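UDP-N-Acetylenolpyruvylglucosamine Reductase (Thermus caldophilus, PDB 2GQT) probably catalyses the NADPH-dependent, FAD-mediated reduction of UDP-N-acetylenolpyruvylglucosamine to UDP-N-acetylmuramate, a step in bacterial cell wall formation. Local coordinates at residues 98-106 / 181-189; 69-77 / 86-96. One frame throughout, in Å; residues are numbered along the deposited sequence.

Contact 1. Residues 98-106 / 181-189; sequences GLEGLLGIP and MAEVDRARK. With FAD (flavin-adenine dinucleotide), chain C.
Arg188 places its guanidinium between the turn at Leu103 and Gly104 and the flavin of FAD. The chain bends at chi3 (69°), which brings both terminal nitrogens to the isoalloxazine. NH1 donates to FAD O4 at 2.9 Å, and NH2 donates to FAD N5, also at 2.9 Å, with a weak second bond to O4; the flavin carbonyl lies at the guanidinium edge, near its plane. From the protein side, Leu103 O approaches obliquely and takes a weak bond from Arg188 NH1 (3.1 Å, 130°). Gly104 O sits over one face, offset toward the rim, at an angle too poor for a bond. A beta carbon at Gly104 would probably crowd Arg188 NE, and the positive phi there suits glycine. A further bond from NH2 to Gln191 helps to fix the guanidinium's rotation. The type II beta turn Leu102 to Ile105 and Arg188 thus belong to the FAD pocket: Arg188 holds the N5-O4 edge, while Ile105 and Pro106 lie against the flavin.

Toward Met181 the contact is mainly aliphatic, with methyls resting also on backbone carbonyls. Leu103 crosses Met181 at about a right angle, its CD2 3.4 Å from Met181 O, while Leu103 CB meets Val184 CG1 at 3.9 Å. The other branch, Val184 CG2, rests on Glu100 O. Met181 CG lies across Glu100, 3.8 Å from its CG; the Glu100 carboxylate turns away to Gly98 N, Ser97 and Arg180.

The loop between strand 96-97 and helix 109-114 is thereby packed against helix 174-187, with helix 84-93 touching Leu103 and Met181 through Gln89.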
loop_
_atom_site.group_PDB
_atom_site.type_symbol
_atom_site.label_atom_id
_atom_site.label_comp_id
_atom_site.label_asym_id
_atom_site.label_seq_id
_atom_site.Cartn_x
_atom_site.Cartn_y
_atom_site.Cartn_z
ATOM N N GLY A 98 -3.113 13.519 -13.515
ATOM C CA GLY A 98 -2.104 13.537 -12.468
ATOM C C GLY A 98 -2.019 12.247 -11.683
ATOM O O GLY A 98 -1.066 12.028 -10.938
ATOM N N LEU A 99 -3.021 11.383 -11.841
ATOM C CA LEU A 99 -3.025 10.101 -11.133
ATOM C C LEU A 99 -2.841 8.888 -12.043
ATOM O O LEU A 99 -2.813 7.763 -11.548
ATOM C CB LEU A 99 -4.312 9.932 -10.314
ATOM C CG LEU A 99 -4.703 11.033 -9.327
ATOM C CD1 LEU A 99 -5.991 10.637 -8.629
ATOM C CD2 LEU A 99 -3.613 11.312 -8.299
ATOM N N GLU A 100 -2.712 9.103 -13.355
ATOM C CA GLU A 100 -2.721 7.990 -14.302
ATOM C C GLU A 100 -1.629 6.959 -14.014
ATOM O O GLU A 100 -1.839 5.756 -14.182
ATOM C CB GLU A 100 -2.585 8.477 -15.745
ATOM C CG GLU A 100 -3.646 9.448 -16.208
ATOM C CD GLU A 100 -3.204 10.892 -16.109
ATOM O OE1 GLU A 100 -2.544 11.243 -15.116
ATOM O OE2 GLU A 100 -3.512 11.676 -17.037
ATOM N N GLY A 101 -0.465 7.442 -13.590
ATOM C CA GLY A 101 0.669 6.575 -13.300
ATOM C C GLY A 101 0.517 5.730 -12.050
ATOM O O GLY A 101 1.368 4.897 -11.754
ATOM N N LEU A 102 -0.578 5.945 -11.320
ATOM C CA LEU A 102 -0.847 5.203 -10.086
ATOM C C LEU A 102 -1.896 4.113 -10.303
ATOM O O LEU A 102 -2.274 3.429 -9.361
ATOM C CB LEU A 102 -1.274 6.170 -8.973
ATOM C CG LEU A 102 -0.341 7.370 -8.776
ATOM C CD1 LEU A 102 -0.894 8.322 -7.740
ATOM C CD2 LEU A 102 1.083 6.936 -8.409
ATOM N N LEU A 103 -2.359 3.950 -11.541
ATOM C CA LEU A 103 -3.267 2.856 -11.865
ATOM C C LEU A 103 -2.638 1.516 -11.518
ATOM O O LEU A 103 -1.456 1.269 -11.797
ATOM C CB LEU A 103 -3.641 2.894 -13.351
ATOM C CG LEU A 103 -4.612 1.832 -13.883
ATOM C CD1 LEU A 103 -6.007 1.991 -13.269
ATOM C CD2 LEU A 103 -4.709 1.908 -15.394
ATOM N N GLY A 104 -3.441 0.645 -10.911
ATOM C CA GLY A 104 -2.983 -0.698 -10.588
ATOM C C GLY A 104 -2.343 -0.835 -9.220
ATOM O O GLY A 104 -1.913 -1.927 -8.847
ATOM N N ILE A 105 -2.310 0.255 -8.453
ATOM C CA ILE A 105 -1.783 0.226 -7.089
ATOM C C ILE A 105 -2.953 0.170 -6.102
ATOM O O ILE A 105 -3.675 1.152 -5.940
ATOM C CB ILE A 105 -0.911 1.455 -6.789
ATOM C CG1 ILE A 105 0.200 1.584 -7.836
ATOM C CG2 ILE A 105 -0.335 1.340 -5.371
ATOM C CD1 ILE A 105 1.048 2.833 -7.708
ATOM N N PRO A 106 -3.163 -0.984 -5.446
ATOM C CA PRO A 106 -4.359 -1.168 -4.620
ATOM C C PRO A 106 -4.184 -0.621 -3.193
ATOM O O PRO A 106 -4.312 -1.352 -2.205
ATOM C CB PRO A 106 -4.529 -2.691 -4.633
ATOM C CG PRO A 106 -3.154 -3.191 -4.653
ATOM C CD PRO A 106 -2.339 -2.207 -5.477
ATOM N N MET A 181 -3.769 6.051 -19.178
ATOM C CA MET A 181 -4.090 4.938 -18.295
ATOM C C MET A 181 -3.994 3.600 -19.032
ATOM O O MET A 181 -3.530 2.611 -18.469
ATOM C CB MET A 181 -5.483 5.141 -17.712
ATOM C CG MET A 181 -5.533 6.242 -16.681
ATOM S SD MET A 181 -7.195 6.821 -16.320
ATOM C CE MET A 181 -7.946 5.359 -15.599
ATOM N N ALA A 182 -4.400 3.577 -20.300
ATOM C CA ALA A 182 -4.320 2.365 -21.109
ATOM C C ALA A 182 -2.877 1.899 -21.268
ATOM O O ALA A 182 -2.610 0.699 -21.278
ATOM C CB ALA A 182 -4.965 2.578 -22.470
ATOM N N GLU A 183 -1.939 2.835 -21.378
ATOM C CA GLU A 183 -0.534 2.454 -21.466
ATOM C C GLU A 183 -0.055 1.869 -20.142
ATOM O O GLU A 183 0.709 0.909 -20.132
ATOM C CB GLU A 183 0.357 3.619 -21.920
ATOM C CG GLU A 183 1.883 3.344 -21.872
ATOM C CD GLU A 183 2.331 2.015 -22.517
ATOM O OE1 GLU A 183 1.698 1.547 -23.485
ATOM O OE2 GLU A 183 3.330 1.430 -22.045
ATOM N N VAL A 184 -0.512 2.439 -19.027
ATOM C CA VAL A 184 -0.155 1.889 -17.715
ATOM C C VAL A 184 -0.677 0.462 -17.580
ATOM O O VAL A 184 0.051 -0.437 -17.140
ATOM C CB VAL A 184 -0.650 2.781 -16.554
ATOM C CG1 VAL A 184 -0.227 2.191 -15.206
ATOM C CG2 VAL A 184 -0.089 4.178 -16.704
ATOM N N ASP A 185 -1.917 0.243 -18.000
ATOM C CA ASP A 185 -2.509 -1.093 -17.978
ATOM C C ASP A 185 -1.682 -2.070 -18.822
ATOM O O ASP A 185 -1.356 -3.171 -18.370
ATOM C CB ASP A 185 -3.963 -1.053 -18.459
ATOM C CG ASP A 185 -4.794 -2.199 -17.900
ATOM O OD1 ASP A 185 -4.881 -2.331 -16.658
ATOM O OD2 ASP A 185 -5.362 -2.971 -18.706
ATOM N N ARG A 186 -1.315 -1.651 -20.033
ATOM C CA ARG A 186 -0.497 -2.484 -20.918
ATOM C C ARG A 186 0.825 -2.858 -20.251
ATOM O O ARG A 186 1.238 -4.016 -20.290
ATOM C CB ARG A 186 -0.241 -1.785 -22.265
ATOM C CG ARG A 186 0.356 -2.715 -23.341
ATOM C CD ARG A 186 1.231 -1.963 -24.353
ATOM N NE ARG A 186 2.329 -1.278 -23.675
ATOM C CZ ARG A 186 3.477 -1.849 -23.317
ATOM N NH1 ARG A 186 3.719 -3.129 -23.601
ATOM N NH2 ARG A 186 4.393 -1.137 -22.675
ATOM N N ALA A 187 1.468 -1.882 -19.622
ATOM C CA ALA A 187 2.743 -2.096 -18.953
ATOM C C ALA A 187 2.660 -3.087 -17.788
ATOM O O ALA A 187 3.643 -3.744 -17.472
ATOM C CB ALA A 187 3.320 -0.772 -18.485
ATOM N N ARG A 188 1.482 -3.202 -17.178
ATOM C CA ARG A 188 1.253 -4.090 -16.021
ATOM C C ARG A 188 0.734 -5.483 -16.410
ATOM O O ARG A 188 0.489 -6.323 -15.529
ATOM C CB ARG A 188 0.297 -3.422 -15.015
ATOM C CG ARG A 188 0.692 -2.003 -14.567
ATOM C CD ARG A 188 -0.160 -1.536 -13.384
ATOM N NE ARG A 188 0.192 -2.321 -12.210
ATOM C CZ ARG A 188 0.728 -1.857 -11.083
ATOM N NH1 ARG A 188 0.889 -0.556 -10.861
ATOM N NH2 ARG A 188 1.050 -2.722 -10.138
ATOM N N LYS A 189 0.602 -5.745 -17.713
ATOM C CA LYS A 189 -0.030 -6.984 -18.207
ATOM C C LYS A 189 0.627 -8.277 -17.713
ATOM O O LYS A 189 -0.048 -9.300 -17.540
ATOM C CB LYS A 189 -0.091 -6.980 -19.741
ATOM C CG LYS A 189 -1.246 -7.786 -20.343
ATOM C CD LYS A 189 -0.832 -9.190 -20.781
ATOM C CE LYS A 189 -0.046 -9.173 -22.086
ATOM N NZ LYS A 189 0.414 -10.538 -22.454
HETATM P PA FAD C . -0.702 -1.057 3.924
HETATM O O1A FAD C . -0.138 -2.238 3.251
HETATM O O2A FAD C . -1.950 -1.172 4.711
HETATM O O5B FAD C . 0.381 -0.375 4.862
HETATM C C5B FAD C . 1.695 -0.125 4.352
HETATM C C4B FAD C . 2.430 0.830 5.267
HETATM O O4B FAD C . 1.753 2.103 5.243
HETATM C C3B FAD C . 2.471 0.391 6.738
HETATM O O3B FAD C . 3.688 0.879 7.303
HETATM C C2B FAD C . 1.278 1.132 7.330
HETATM O O2B FAD C . 1.418 1.344 8.734
HETATM C C1B FAD C . 1.373 2.454 6.597
HETATM N N9A FAD C . 0.119 3.232 6.525
HETATM C C8A FAD C . -1.039 2.843 5.968
HETATM N N7A FAD C . -1.927 3.834 6.079
HETATM C C5A FAD C . -1.325 4.866 6.680
HETATM C C6A FAD C . -1.723 6.146 7.085
HETATM N N6A FAD C . -2.954 6.627 6.866
HETATM N N1A FAD C . -0.818 6.935 7.697
HETATM C C2A FAD C . 0.428 6.503 7.940
HETATM N N3A FAD C . 0.854 5.292 7.591
HETATM C C4A FAD C . -0.019 4.475 6.971
HETATM N N1 FAD C . 3.461 -0.391 -4.827
HETATM C C2 FAD C . 4.042 0.548 -5.651
HETATM O O2 FAD C . 4.738 1.432 -5.170
HETATM N N3 FAD C . 3.860 0.473 -7.029
HETATM C C4 FAD C . 3.078 -0.519 -7.609
HETATM O O4 FAD C . 2.930 -0.547 -8.835
HETATM C C4X FAD C . 2.486 -1.458 -6.767
HETATM N N5 FAD C . 1.702 -2.476 -7.305
HETATM C C5X FAD C . 1.057 -3.375 -6.446
HETATM C C6 FAD C . 0.220 -4.348 -6.990
HETATM C C7 FAD C . -0.448 -5.251 -6.168
HETATM C C7M FAD C . -1.373 -6.304 -6.789
HETATM C C8 FAD C . -0.262 -5.177 -4.783
HETATM C C8M FAD C . -0.985 -6.167 -3.859
HETATM C C9 FAD C . 0.581 -4.210 -4.241
HETATM C C9A FAD C . 1.249 -3.300 -5.060
HETATM N N10 FAD C . 2.102 -2.319 -4.527
HETATM C C10 FAD C . 2.684 -1.388 -5.384
HETATM C "C1'" FAD C . 2.423 -2.256 -3.076
HETATM C "C2'" FAD C . 1.377 -1.464 -2.276
HETATM O "O2'" FAD C . 0.140 -1.364 -3.009
HETATM C "C3'" FAD C . 1.850 -0.051 -1.934
HETATM O "O3'" FAD C . 3.022 -0.119 -1.110
HETATM C "C4'" FAD C . 0.750 0.766 -1.243
HETATM O "O4'" FAD C . 1.167 2.130 -1.147
HETATM C "C5'" FAD C . 0.394 0.253 0.150
HETATM O "O5'" FAD C . -0.765 0.973 0.571
HETATM P P FAD C . -1.804 0.279 1.564
HETATM O O1P FAD C . -2.849 1.283 1.844
HETATM O O2P FAD C . -2.196 -1.067 1.094
HETATM O O3P FAD C . -0.868 0.163 2.864
#

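Contact 2. Residues 69-77 / 86-96; sequences FQTYDLKGW and LLVQEAARAGL
Tyr72 reaches helix 84-93 and donates its hydroxyl to Glu90, with OH 2.6 Å from OE2. The carboxylate oxygen is met on its anti side, 23° out of plane, and lies near the plane of the ring at its edge; ring and carboxylate are steeply inclined, 73° apart. Tyr72 CE2 meets Leu86 CD2 at 3.6 Å and CD1, across the ring, meets Leu87 CD2 at 3.8 Å, both methyls coming obliquely from the same side of the ring plane. Leu74 packs alongside, toward the C-terminal end of the helix. Its CD1 points onto the last turn, 3.5 Å from Glu90 O and 3.9 Å from Ala94 CB, while the Leu74 and Leu87 side chains run past each other in opposite directions, CD2 to CD2 4.0 Å. Beyond it, Lys75 crosses Leu96 at about a right angle, bringing NZ within 3.7 Å of Leu96 CD2.

Behind this first shell, Glu90 bends at chi2 (-75°) and offers its second oxygen, OE1, to Arg93 NH1 in a 2.8 Å salt bridge, so both carboxylate oxygens are engaged and the group is hindered from turning. Replacing Tyr72 with an alanine would probably leave Glu90 OE2 without its hydroxyl partner and open a gap beside Leu86 and Leu87. Tyr72 also touches Thr82 and Val78, as does Leu87.

The loop is shaped by a type I beta turn from Asp73 to Gly76, within which Asp73 OD1 accepts from Lys75 N in an Asx turn. On the opposing segment, Gly95 ends the helix with positive phi in a Schellman motif. Helix 84-93 connects strands 77-79 and 96-97, both paired antiparallel with strand 161-171, and the loop before strand 77-79 packs against it, within the FAD-binding domain.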
loop_
_atom_site.group_PDB
_atom_site.type_symbol
_atom_site.label_atom_id
_atom_site.label_comp_id
_atom_site.label_asym_id
_atom_site.label_seq_id
_atom_site.Cartn_x
_atom_site.Cartn_y
_atom_site.Cartn_z
ATOM N N PHE A 69 -12.647 10.212 7.224
ATOM C CA PHE A 69 -11.362 9.949 6.569
ATOM C C PHE A 69 -11.506 9.219 5.233
ATOM O O PHE A 69 -10.516 9.013 4.548
ATOM C CB PHE A 69 -10.415 9.209 7.517
ATOM C CG PHE A 69 -10.189 9.929 8.815
ATOM C CD1 PHE A 69 -10.765 9.458 9.985
ATOM C CD2 PHE A 69 -9.432 11.094 8.863
ATOM C CE1 PHE A 69 -10.576 10.125 11.195
ATOM C CE2 PHE A 69 -9.240 11.769 10.067
ATOM C CZ PHE A 69 -9.822 11.286 11.227
ATOM N N GLN A 70 -12.736 8.835 4.866
ATOM C CA GLN A 70 -13.020 8.169 3.585
ATOM C C GLN A 70 -13.801 9.077 2.621
ATOM O O GLN A 70 -14.166 8.676 1.509
ATOM C CB GLN A 70 -13.815 6.879 3.819
ATOM C CG GLN A 70 -13.042 5.622 4.145
ATOM C CD GLN A 70 -13.980 4.441 4.332
ATOM O OE1 GLN A 70 -13.920 3.452 3.598
ATOM N NE2 GLN A 70 -14.883 4.563 5.293
ATOM N N THR A 71 -14.087 10.296 3.036
ATOM C CA THR A 71 -14.733 11.217 2.119
ATOM C C THR A 71 -13.679 12.025 1.356
ATOM O O THR A 71 -12.534 12.176 1.816
ATOM C CB THR A 71 -15.727 12.137 2.825
ATOM O OG1 THR A 71 -15.020 12.961 3.736
ATOM C CG2 THR A 71 -16.763 11.336 3.601
ATOM N N TYR A 72 -14.051 12.530 0.184
ATOM C CA TYR A 72 -13.085 13.155 -0.703
ATOM C C TYR A 72 -13.728 14.164 -1.632
ATOM O O TYR A 72 -14.915 14.066 -1.977
ATOM C CB TYR A 72 -12.324 12.100 -1.532
ATOM C CG TYR A 72 -13.211 11.344 -2.502
ATOM C CD1 TYR A 72 -13.331 11.751 -3.836
ATOM C CD2 TYR A 72 -13.954 10.237 -2.082
ATOM C CE1 TYR A 72 -14.157 11.072 -4.718
ATOM C CE2 TYR A 72 -14.777 9.561 -2.964
ATOM C CZ TYR A 72 -14.872 9.978 -4.278
ATOM O OH TYR A 72 -15.693 9.304 -5.157
ATOM N N ASP A 73 -12.923 15.127 -2.049
ATOM C CA ASP A 73 -13.270 16.056 -3.108
ATOM C C ASP A 73 -11.988 16.197 -3.921
ATOM O O ASP A 73 -10.971 16.627 -3.379
ATOM C CB ASP A 73 -13.686 17.403 -2.492
ATOM C CG ASP A 73 -14.161 18.420 -3.520
ATOM O OD1 ASP A 73 -13.740 18.368 -4.688
ATOM O OD2 ASP A 73 -14.955 19.305 -3.134
ATOM N N LEU A 74 -12.007 15.826 -5.202
ATOM C CA LEU A 74 -10.787 15.904 -6.019
ATOM C C LEU A 74 -10.157 17.290 -6.067
ATOM O O LEU A 74 -8.948 17.423 -6.255
ATOM C CB LEU A 74 -11.054 15.453 -7.452
ATOM C CG LEU A 74 -11.268 13.961 -7.675
ATOM C CD1 LEU A 74 -11.764 13.773 -9.086
ATOM C CD2 LEU A 74 -9.992 13.145 -7.431
ATOM N N LYS A 75 -10.982 18.317 -5.912
ATOM C CA LYS A 75 -10.511 19.694 -5.967
ATOM C C LYS A 75 -10.372 20.293 -4.565
ATOM O O LYS A 75 -10.162 21.503 -4.410
ATOM C CB LYS A 75 -11.445 20.532 -6.845
ATOM C CG LYS A 75 -11.397 20.147 -8.323
ATOM C CD LYS A 75 -12.411 20.929 -9.147
ATOM C CE LYS A 75 -12.243 20.663 -10.634
ATOM N NZ LYS A 75 -10.894 21.053 -11.134
ATOM N N GLY A 76 -10.481 19.437 -3.551
ATOM C CA GLY A 76 -10.315 19.859 -2.163
ATOM C C GLY A 76 -9.589 18.801 -1.360
ATOM O O GLY A 76 -8.616 18.215 -1.829
ATOM N N TRP A 77 -10.057 18.565 -0.142
ATOM C CA TRP A 77 -9.416 17.578 0.712
ATOM C C TRP A 77 -9.904 16.175 0.405
ATOM O O TRP A 77 -11.101 15.948 0.148
ATOM C CB TRP A 77 -9.630 17.928 2.182
ATOM C CG TRP A 77 -8.786 19.095 2.607
ATOM C CD1 TRP A 77 -9.164 20.406 2.670
ATOM C CD2 TRP A 77 -7.405 19.055 2.977
ATOM N NE1 TRP A 77 -8.104 21.182 3.076
ATOM C CE2 TRP A 77 -7.012 20.377 3.270
ATOM C CE3 TRP A 77 -6.460 18.022 3.100
ATOM C CZ2 TRP A 77 -5.713 20.696 3.694
ATOM C CZ3 TRP A 77 -5.171 18.339 3.512
ATOM C CH2 TRP A 77 -4.809 19.665 3.791
ATOM N N LEU A 86 -10.035 4.201 -6.545
ATOM C CA LEU A 86 -11.221 5.023 -6.745
ATOM C C LEU A 86 -10.826 6.389 -7.300
ATOM O O LEU A 86 -11.402 6.861 -8.283
ATOM C CB LEU A 86 -11.997 5.175 -5.433
ATOM C CG LEU A 86 -13.189 6.134 -5.477
ATOM C CD1 LEU A 86 -14.261 5.673 -6.477
ATOM C CD2 LEU A 86 -13.784 6.281 -4.104
ATOM N N LEU A 87 -9.855 7.032 -6.655
ATOM C CA LEU A 87 -9.422 8.354 -7.081
ATOM C C LEU A 87 -8.869 8.366 -8.499
ATOM O O LEU A 87 -9.137 9.302 -9.247
ATOM C CB LEU A 87 -8.407 8.910 -6.103
ATOM C CG LEU A 87 -8.959 9.139 -4.702
ATOM C CD1 LEU A 87 -7.814 9.339 -3.757
ATOM C CD2 LEU A 87 -9.913 10.331 -4.645
ATOM N N VAL A 88 -8.118 7.334 -8.882
ATOM C CA VAL A 88 -7.611 7.247 -10.252
ATOM C C VAL A 88 -8.770 7.329 -11.263
ATOM O O VAL A 88 -8.710 8.089 -12.244
ATOM C CB VAL A 88 -6.783 5.956 -10.453
ATOM C CG1 VAL A 88 -6.477 5.720 -11.918
ATOM C CG2 VAL A 88 -5.483 6.013 -9.630
ATOM N N GLN A 89 -9.818 6.550 -11.030
ATOM C CA GLN A 89 -10.960 6.538 -11.949
ATOM C C GLN A 89 -11.782 7.820 -11.863
ATOM O O GLN A 89 -12.243 8.344 -12.881
ATOM C CB GLN A 89 -11.841 5.313 -11.716
ATOM C CG GLN A 89 -11.146 3.972 -11.927
ATOM C CD GLN A 89 -10.579 3.796 -13.316
ATOM O OE1 GLN A 89 -11.157 4.264 -14.306
ATOM N NE2 GLN A 89 -9.441 3.113 -13.403
ATOM N N GLU A 90 -11.955 8.340 -10.653
ATOM C CA GLU A 90 -12.689 9.589 -10.475
ATOM C C GLU A 90 -12.007 10.761 -11.167
ATOM O O GLU A 90 -12.675 11.623 -11.748
ATOM C CB GLU A 90 -12.874 9.898 -8.991
ATOM C CG GLU A 90 -13.836 8.972 -8.286
ATOM C CD GLU A 90 -15.268 9.264 -8.633
ATOM O OE1 GLU A 90 -15.646 9.030 -9.800
ATOM O OE2 GLU A 90 -15.995 9.741 -7.735
ATOM N N ALA A 91 -10.680 10.798 -11.108
ATOM C CA ALA A 91 -9.935 11.859 -11.755
ATOM C C ALA A 91 -10.176 11.821 -13.262
ATOM O O ALA A 91 -10.463 12.854 -13.864
ATOM C CB ALA A 91 -8.467 11.748 -11.436
ATOM N N ALA A 92 -10.098 10.642 -13.871
ATOM C CA ALA A 92 -10.396 10.504 -15.303
ATOM C C ALA A 92 -11.801 11.023 -15.622
ATOM O O ALA A 92 -11.978 11.783 -16.572
ATOM C CB ALA A 92 -10.248 9.057 -15.740
ATOM N N ARG A 93 -12.790 10.629 -14.826
ATOM C CA ARG A 93 -14.174 11.066 -15.021
ATOM C C ARG A 93 -14.297 12.585 -14.972
ATOM O O ARG A 93 -15.117 13.167 -15.690
ATOM C CB ARG A 93 -15.087 10.457 -13.965
ATOM C CG ARG A 93 -15.383 9.005 -14.176
ATOM C CD ARG A 93 -16.212 8.445 -13.046
ATOM N NE ARG A 93 -16.183 6.999 -13.133
ATOM C CZ ARG A 93 -15.611 6.189 -12.251
ATOM N NH1 ARG A 93 -15.051 6.668 -11.149
ATOM N NH2 ARG A 93 -15.621 4.878 -12.466
ATOM N N ALA A 94 -13.476 13.217 -14.136
ATOM C CA ALA A 94 -13.509 14.664 -13.938
ATOM C C ALA A 94 -12.656 15.423 -14.947
ATOM O O ALA A 94 -12.621 16.657 -14.923
ATOM C CB ALA A 94 -13.062 15.021 -12.523
ATOM N N GLY A 95 -11.952 14.705 -15.820
ATOM C CA GLY A 95 -11.037 15.350 -16.762
ATOM C C GLY A 95 -9.862 15.970 -16.034
ATOM O O GLY A 95 -9.362 17.034 -16.410
ATOM N N LEU A 96 -9.418 15.284 -14.980
ATOM C CA LEU A 96 -8.288 15.736 -14.187
ATOM C C LEU A 96 -7.125 14.752 -14.272
ATOM O O LEU A 96 -7.241 13.569 -13.934
ATOM C CB LEU A 96 -8.700 15.959 -12.734
ATOM C CG LEU A 96 -9.655 17.138 -12.527
ATOM C CD1 LEU A 96 -10.203 17.129 -11.108
ATOM C CD2 LEU A 96 -8.960 18.467 -12.854
#

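Helix 84-93 joins the two contacts, whose centres lie 16 Å apart. In contact 2 it packs against the loop 69-77, and through the backbone of Leu87 and the side chain of Gln89 it also meets contact 1: Leu99 CD1 approaches Leu87 O at 3.5 Å, and Gln89 NE2 lies 3.5 Å from Met181 CE and 3.6 Å from Leu103 CD1. Only contact 1 reaches the flavin directly. There the side chain of Arg188 is about 7 Å from that of Cys199, the probable proton donor, and the side chain of Ile105 is about 7 Å from that of Arg152, also probably in the active site. Contact 2 stays farther off, with the Leu87 side chain about 11 Å from FAD.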